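Local coordinates for pheromone response PrgU-like domain-containing protein (Enterococcus faecalis, PDB 2GMQ) that is of uncharacterised function but, as a plasmid-encoded PrgU-like protein of the PUA clan, is probably linked to the pheromone response of its host, at residues S82-P87 / N93-F98. Sequence-based numbering, arbitrary orientation.
Sequences SIYVKP and NVPVFF
Asn93 lies just before its strand, on the loop side of the hairpin, and meets Val85 through a CA-H...O contact, Asn93 CA to Val85 O, 3.2 Å. Val94 follows as a hydrogen-bonded partner of Val85, the two exchanging bonds of 2.9 Å, Val94 N to Val85 O and Val85 N to Val94 O. Branched at CB, both valines suit extended backbone. Pro95 has no N-H to give, which costs nothing toward Tyr84, its non-hydrogen-bonded partner; on the side of strand 34-39 it can only accept, its carbonyl bonding with Leu39. Pro95 lies over one face of the Tyr84 ring, its CA 4.2 Å above the plane near the centre of that ring, while Asn93 O sits in plane at the tyrosine's edge. Val96 closes the next hydrogen-bonded pair with Ile83. With CG1 anti to the backbone N (chi1 174°), its CG2 presses against Val85 CG2 at 3.4 Å, tighter than usual for two carbons. Phe97 is buried against Ile58; small Ser82 fits beside its ring, OG 3.3 Å from Phe97 CD1. Phe98 turns its ring edge to Ile83 CG1, and one water accepts from Phe98 N and donates to Ser82 OG. Direct hydrogen bonding in this antiparallel hairpin is thus by main chain alone, with apolar packing added on both faces: an aliphatic patch of Ile83, Val85, Val94 and Val96, and the tyrosine-proline pair.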
loop_
_atom_site.group_PDB
_atom_site.type_symbol
_atom_site.label_atom_id
_atom_site.label_comp_id
_atom_site.label_asym_id
_atom_site.label_seq_id
_atom_site.Cartn_x
_atom_site.Cartn_y
_atom_site.Cartn_z
ATOM N N SER A 82 7.102 -14.268 -24.359
ATOM C CA SER A 82 6.894 -12.881 -23.856
ATOM C C SER A 82 5.983 -12.129 -24.820
ATOM O O SER A 82 6.234 -12.101 -26.037
ATOM C CB SER A 82 8.218 -12.150 -23.705
ATOM O OG SER A 82 9.095 -12.884 -22.829
ATOM N N ILE A 83 4.917 -11.528 -24.275
ATOM C CA ILE A 83 3.860 -10.858 -25.088
ATOM C C ILE A 83 3.279 -9.614 -24.400
ATOM O O ILE A 83 3.355 -9.497 -23.191
ATOM C CB ILE A 83 2.671 -11.803 -25.401
ATOM C CG1 ILE A 83 2.022 -12.342 -24.123
ATOM C CG2 ILE A 83 3.092 -12.925 -26.362
ATOM C CD1 ILE A 83 0.677 -12.950 -24.314
ATOM N N TYR A 84 2.705 -8.699 -25.183
ATOM C CA TYR A 84 1.899 -7.594 -24.646
ATOM C C TYR A 84 0.420 -8.021 -24.599
ATOM O O TYR A 84 -0.055 -8.671 -25.518
ATOM C CB TYR A 84 2.096 -6.298 -25.486
ATOM C CG TYR A 84 3.358 -5.581 -25.091
ATOM C CD1 TYR A 84 4.613 -6.103 -25.412
ATOM C CD2 TYR A 84 3.304 -4.411 -24.324
ATOM C CE1 TYR A 84 5.790 -5.472 -24.989
ATOM C CE2 TYR A 84 4.454 -3.764 -23.923
ATOM C CZ TYR A 84 5.683 -4.277 -24.278
ATOM O OH TYR A 84 6.806 -3.644 -23.870
ATOM N N VAL A 85 -0.286 -7.665 -23.533
ATOM C CA VAL A 85 -1.712 -8.006 -23.389
ATOM C C VAL A 85 -2.513 -6.709 -23.094
ATOM O O VAL A 85 -1.951 -5.721 -22.614
ATOM C CB VAL A 85 -1.982 -9.028 -22.265
ATOM C CG1 VAL A 85 -1.227 -10.341 -22.512
ATOM C CG2 VAL A 85 -1.533 -8.474 -20.946
ATOM N N LYS A 86 -3.822 -6.721 -23.372
ATOM C CA LYS A 86 -4.690 -5.564 -23.068
ATOM C C LYS A 86 -4.909 -5.369 -21.534
ATOM O O LYS A 86 -5.242 -6.330 -20.817
ATOM C CB LYS A 86 -6.021 -5.678 -23.821
ATOM C CG LYS A 86 -6.933 -4.484 -23.625
ATOM C CD LYS A 86 -7.799 -4.174 -24.865
ATOM C CE LYS A 86 -8.634 -2.929 -24.626
ATOM N NZ LYS A 86 -10.100 -3.240 -24.479
ATOM N N PRO A 87 -4.770 -4.106 -21.045
ATOM C CA PRO A 87 -4.747 -3.761 -19.604
ATOM C C PRO A 87 -6.076 -3.944 -18.802
ATOM O O PRO A 87 -7.104 -4.432 -19.322
ATOM C CB PRO A 87 -4.328 -2.273 -19.621
ATOM C CG PRO A 87 -4.944 -1.740 -20.922
ATOM C CD PRO A 87 -4.659 -2.896 -21.890
ATOM N N ASN A 93 -1.278 -1.320 -23.351
ATOM C CA ASN A 93 -0.965 -2.769 -23.211
ATOM C C ASN A 93 0.245 -2.951 -22.355
ATOM O O ASN A 93 1.136 -2.089 -22.306
ATOM C CB ASN A 93 -0.677 -3.473 -24.517
ATOM C CG ASN A 93 -1.776 -3.241 -25.529
ATOM O OD1 ASN A 93 -2.966 -3.450 -25.241
ATOM N ND2 ASN A 93 -1.392 -2.756 -26.697
ATOM N N VAL A 94 0.303 -4.111 -21.720
ATOM C CA VAL A 94 1.316 -4.328 -20.700
ATOM C C VAL A 94 2.095 -5.620 -21.008
ATOM O O VAL A 94 1.521 -6.546 -21.572
ATOM C CB VAL A 94 0.679 -4.396 -19.274
ATOM C CG1 VAL A 94 -0.187 -3.180 -18.953
ATOM C CG2 VAL A 94 -0.076 -5.666 -19.025
ATOM N N PRO A 95 3.419 -5.650 -20.699
ATOM C CA PRO A 95 4.277 -6.834 -20.946
ATOM C C PRO A 95 3.946 -7.980 -19.982
ATOM O O PRO A 95 3.743 -7.707 -18.796
ATOM C CB PRO A 95 5.695 -6.353 -20.600
ATOM C CG PRO A 95 5.636 -4.968 -20.259
ATOM C CD PRO A 95 4.185 -4.483 -20.224
ATOM N N VAL A 96 4.032 -9.238 -20.477
ATOM C CA VAL A 96 3.833 -10.424 -19.678
ATOM C C VAL A 96 5.010 -11.347 -19.995
ATOM O O VAL A 96 5.381 -11.486 -21.202
ATOM C CB VAL A 96 2.537 -11.135 -20.132
ATOM C CG1 VAL A 96 2.342 -12.464 -19.435
ATOM C CG2 VAL A 96 1.329 -10.164 -20.041
ATOM N N PHE A 97 5.523 -11.988 -18.940
ATOM C CA PHE A 97 6.642 -12.963 -19.148
ATOM C C PHE A 97 6.217 -14.289 -18.582
ATOM O O PHE A 97 5.576 -14.320 -17.513
ATOM C CB PHE A 97 7.879 -12.519 -18.394
ATOM C CG PHE A 97 8.442 -11.243 -18.935
ATOM C CD1 PHE A 97 9.356 -11.272 -20.008
ATOM C CD2 PHE A 97 8.070 -10.002 -18.332
ATOM C CE1 PHE A 97 9.898 -10.087 -20.558
ATOM C CE2 PHE A 97 8.603 -8.784 -18.871
ATOM C CZ PHE A 97 9.512 -8.817 -19.958
ATOM N N PHE A 98 6.615 -15.352 -19.268
ATOM C CA PHE A 98 6.277 -16.696 -18.787
ATOM C C PHE A 98 7.518 -17.245 -18.159
ATOM O O PHE A 98 8.588 -17.244 -18.776
ATOM C CB PHE A 98 5.785 -17.603 -19.868
ATOM C CG PHE A 98 4.390 -17.198 -20.387
ATOM C CD1 PHE A 98 3.266 -17.903 -19.969
ATOM C CD2 PHE A 98 4.249 -16.075 -21.164
ATOM C CE1 PHE A 98 1.973 -17.520 -20.415
ATOM C CE2 PHE A 98 2.950 -15.641 -21.655
ATOM C CZ PHE A 98 1.813 -16.360 -21.266
HETATM O O HOH W 1 8.140 -15.024 -21.399
#